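Polysaccharide deacetylase-like protein (PDB 4V33) is a putative polysaccharide deacetylase, a zinc-binding hydrolase of Bacillus anthracis that is required for osmotic stability and maintenance of cell shape. Local coordinates at residues 149-154 with 162-167. Residues are numbered along the deposited sequence; the frame is centred on the assembly and turned at random.
Sequences YHAIDD and DLFVSP. With ACT (acetate ion), chain C.
A151 and F164, followed by I152 and V165, pair in register as a short two-stranded parallel sheet, whose strand 151-152 follows strand 146-149 of the main parallel sheet, probably a deformed (beta/alpha) barrel as in other NodB-type polysaccharide deacetylases. A151 is gripped through both its polar backbone atoms: its N donates to L163 O at 2.9 Å, and its O receives V165 N at 2.9 Å in a nearly straight bond (177°). D153 N adds a weak bond to V165 O. Side chains pack on both faces of the pair. On one, A151 CB sits over the ring of F164, 3.8 Å from its centre, while D153 O lies at the ring edge. On the other, I152 and V165 run side by side in the same direction, CD1 of I152 lying 4.1 Å from CB of V165. With CG of H150 beside the backbone N (chi1 -76°), its imidazole lies where CD2 of L163 rests over one face, a CH-pi contact 4.0 Å from the ring centre. Farther out, F170 of helix 167-179 packs against I152 and V165, and S166 is the N-cap of that helix, its OG accepting N169 N. N210 OD1 accepts I152 N, and N213 ND2 donates to I152 O. The H150 side chain is about 4 Å from the zinc ion held by D206, H264 and H268, and its NE2 donates to O of an acetate ion, probably from the crystallisation liquor, at 2.9 Å.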
ATOM      1  N   TYR A 149       6.595   3.489  12.868  1.00 13.30           N
ATOM      2  CA  TYR A 149       6.901   3.217  14.269  1.00 11.56           C
ATOM      3  C   TYR A 149       8.394   3.023  14.461  1.00 13.05           C
ATOM      4  O   TYR A 149       9.127   2.770  13.498  1.00 13.53           O
ATOM      5  CB  TYR A 149       6.203   1.940  14.715  1.00 12.78           C
ATOM      6  CG  TYR A 149       4.701   2.032  14.810  1.00 11.57           C
ATOM      7  CD1 TYR A 149       4.092   2.491  15.980  1.00 12.87           C
ATOM      8  CD2 TYR A 149       3.886   1.645  13.759  1.00 13.28           C
ATOM      9  CE1 TYR A 149       2.730   2.569  16.096  1.00 12.64           C
ATOM     10  CE2 TYR A 149       2.507   1.723  13.860  1.00 13.41           C
ATOM     11  CZ  TYR A 149       1.932   2.175  15.030  1.00 12.92           C
ATOM     12  OH  TYR A 149       0.564   2.242  15.118  1.00 14.43           O
ATOM     13  N   HIS A 150       8.850   3.160  15.704  1.00 13.38           N
ATOM     14  CA  HIS A 150      10.217   2.832  16.073  1.00 14.07           C
ATOM     15  C   HIS A 150      10.229   1.775  17.173  1.00 16.29           C
ATOM     16  O   HIS A 150      10.147   0.584  16.877  1.00 17.65           O
ATOM     17  CB  HIS A 150      10.982   4.090  16.479  1.00 16.57           C
ATOM     18  CG  HIS A 150      11.387   4.930  15.313  1.00 18.19           C
ATOM     19  ND1 HIS A 150      10.503   5.745  14.637  1.00 22.77           N
ATOM     20  CD2 HIS A 150      12.574   5.045  14.670  1.00 23.03           C
ATOM     21  CE1 HIS A 150      11.138   6.349  13.645  1.00 20.62           C
ATOM     22  NE2 HIS A 150      12.390   5.932  13.636  1.00 24.09           N
ATOM     23  N   ALA A 151      10.319   2.199  18.431  1.00 15.41           N
ATOM     24  CA  ALA A 151      10.320   1.259  19.548  1.00 15.96           C
ATOM     25  C   ALA A 151       8.888   0.930  19.960  1.00 16.54           C
ATOM     26  O   ALA A 151       8.031   1.813  20.007  1.00 15.70           O
ATOM     27  CB  ALA A 151      11.078   1.843  20.725  1.00 16.71           C
ATOM     28  N   ILE A 152       8.626  -0.350  20.215  1.00 14.92           N
ATOM     29  CA  ILE A 152       7.368  -0.780  20.828  1.00 14.61           C
ATOM     30  C   ILE A 152       7.724  -1.348  22.191  1.00 15.85           C
ATOM     31  O   ILE A 152       8.083  -2.515  22.330  1.00 16.75           O
ATOM     32  CB  ILE A 152       6.630  -1.825  19.980  1.00 14.00           C
ATOM     33  CG1 ILE A 152       6.423  -1.306  18.549  1.00 16.25           C
ATOM     34  CG2 ILE A 152       5.287  -2.168  20.627  1.00 15.52           C
ATOM     35  CD1 ILE A 152       5.543  -0.060  18.452  1.00 15.82           C
ATOM     36  N   ASP A 153       7.674  -0.500  23.209  1.00 16.34           N
ATOM     37  CA  ASP A 153       8.101  -0.911  24.540  1.00 17.72           C
ATOM     38  C   ASP A 153       7.560   0.093  25.530  1.00 23.27           C
ATOM     39  O   ASP A 153       7.210   1.210  25.136  1.00 20.48           O
ATOM     40  CB  ASP A 153       9.635  -0.948  24.633  1.00 18.87           C
ATOM     41  CG  ASP A 153      10.138  -1.909  25.691  1.00 32.04           C
ATOM     42  OD1 ASP A 153       9.326  -2.377  26.516  1.00 27.86           O
ATOM     43  OD2 ASP A 153      11.355  -2.196  25.700  1.00 32.44           O
ATOM     44  N   ASP A 154       7.485  -0.312  26.799  1.00 26.16           N
ATOM     45  CA  ASP A 154       7.119   0.590  27.887  1.00 24.86           C
ATOM     46  C   ASP A 154       8.343   1.420  28.208  1.00 30.50           C
ATOM     47  O   ASP A 154       9.393   0.880  28.560  1.00 38.58           O
ATOM     48  CB  ASP A 154       6.665  -0.181  29.141  1.00 21.39           C
ATOM     49  CG  ASP A 154       5.482  -1.101  28.868  1.00 28.29           C
ATOM     50  OD1 ASP A 154       4.444  -0.616  28.374  1.00 23.29           O
ATOM     51  OD2 ASP A 154       5.595  -2.315  29.138  1.00 35.83           O
ATOM     52  N   ASP A 162       9.889  10.050  22.611  1.00 19.54           N
ATOM     53  CA  ASP A 162       8.930  10.182  21.516  1.00 18.81           C
ATOM     54  C   ASP A 162       8.877   8.953  20.608  1.00 16.84           C
ATOM     55  O   ASP A 162       7.849   8.658  19.998  1.00 17.81           O
ATOM     56  CB  ASP A 162       9.239  11.438  20.694  1.00 25.02           C
ATOM     57  CG  ASP A 162       8.376  11.545  19.456  1.00 24.22           C
ATOM     58  OD1 ASP A 162       7.157  11.779  19.588  1.00 23.07           O
ATOM     59  OD2 ASP A 162       8.912  11.386  18.339  1.00 26.86           O
ATOM     60  N   LEU A 163       9.996   8.233  20.535  1.00 19.88           N
ATOM     61  CA  LEU A 163      10.104   7.084  19.644  1.00 18.30           C
ATOM     62  C   LEU A 163       9.605   5.784  20.267  1.00 20.17           C
ATOM     63  O   LEU A 163       9.712   4.725  19.648  1.00 18.25           O
ATOM     64  CB  LEU A 163      11.552   6.911  19.186  1.00 19.64           C
ATOM     65  CG  LEU A 163      12.111   8.089  18.389  1.00 19.19           C
ATOM     66  CD1 LEU A 163      13.556   7.807  17.985  1.00 24.62           C
ATOM     67  CD2 LEU A 163      11.264   8.367  17.172  1.00 22.21           C
ATOM     68  N   PHE A 164       9.065   5.857  21.485  1.00 16.92           N
ATOM     69  CA  PHE A 164       8.481   4.687  22.143  1.00 16.61           C
ATOM     70  C   PHE A 164       6.963   4.710  22.125  1.00 18.31           C
ATOM     71  O   PHE A 164       6.355   5.636  22.651  1.00 17.34           O
ATOM     72  CB  PHE A 164       8.914   4.613  23.605  1.00 17.40           C
ATOM     73  CG  PHE A 164      10.340   4.186  23.797  1.00 21.16           C
ATOM     74  CD1 PHE A 164      11.373   5.057  23.529  1.00 21.35           C
ATOM     75  CD2 PHE A 164      10.638   2.909  24.251  1.00 26.36           C
ATOM     76  CE1 PHE A 164      12.700   4.664  23.707  1.00 30.02           C
ATOM     77  CE2 PHE A 164      11.960   2.511  24.432  1.00 32.66           C
ATOM     78  CZ  PHE A 164      12.982   3.390  24.158  1.00 29.43           C
ATOM     79  N   VAL A 165       6.356   3.682  21.547  1.00 14.10           N
ATOM     80  CA  VAL A 165       4.914   3.457  21.685  1.00 13.48           C
ATOM     81  C   VAL A 165       4.736   2.208  22.547  1.00 15.61           C
ATOM     82  O   VAL A 165       5.347   1.180  22.289  1.00 16.33           O
ATOM     83  CB  VAL A 165       4.242   3.300  20.303  1.00 14.91           C
ATOM     84  CG1 VAL A 165       2.799   2.790  20.425  1.00 14.93           C
ATOM     85  CG2 VAL A 165       4.285   4.624  19.547  1.00 15.05           C
ATOM     86  N   SER A 166       3.944   2.296  23.611  1.00 16.71           N
ATOM     87  CA  SER A 166       3.805   1.145  24.503  1.00 16.17           C
ATOM     88  C   SER A 166       3.119  -0.008  23.791  1.00 14.47           C
ATOM     89  O   SER A 166       2.327   0.217  22.886  1.00 15.63           O
ATOM     90  CB  SER A 166       3.006   1.520  25.746  1.00 16.94           C
ATOM     91  OG  SER A 166       1.666   1.854  25.404  1.00 16.81           O
ATOM     92  N   PRO A 167       3.418  -1.249  24.198  1.00 15.16           N
ATOM     93  CA  PRO A 167       2.714  -2.386  23.594  1.00 17.55           C
ATOM     94  C   PRO A 167       1.190  -2.262  23.730  1.00 15.74           C
ATOM     95  O   PRO A 167       0.478  -2.636  22.796  1.00 15.97           O
ATOM     96  CB  PRO A 167       3.255  -3.580  24.382  1.00 19.89           C
ATOM     97  CG  PRO A 167       4.668  -3.158  24.721  1.00 21.06           C
ATOM     98  CD  PRO A 167       4.564  -1.680  25.023  1.00 17.22           C
TER
HETATM   99  C   ACT C1361      14.601   6.914  10.747  1.00 30.96           C
HETATM  100  O   ACT C1361      14.125   5.911  11.343  1.00 23.62           O
HETATM  101  OXT ACT C1361      15.691   7.393  11.159  1.00 26.72           O
HETATM  102  CH3 ACT C1361      13.894   7.523   9.581  1.00 28.80           C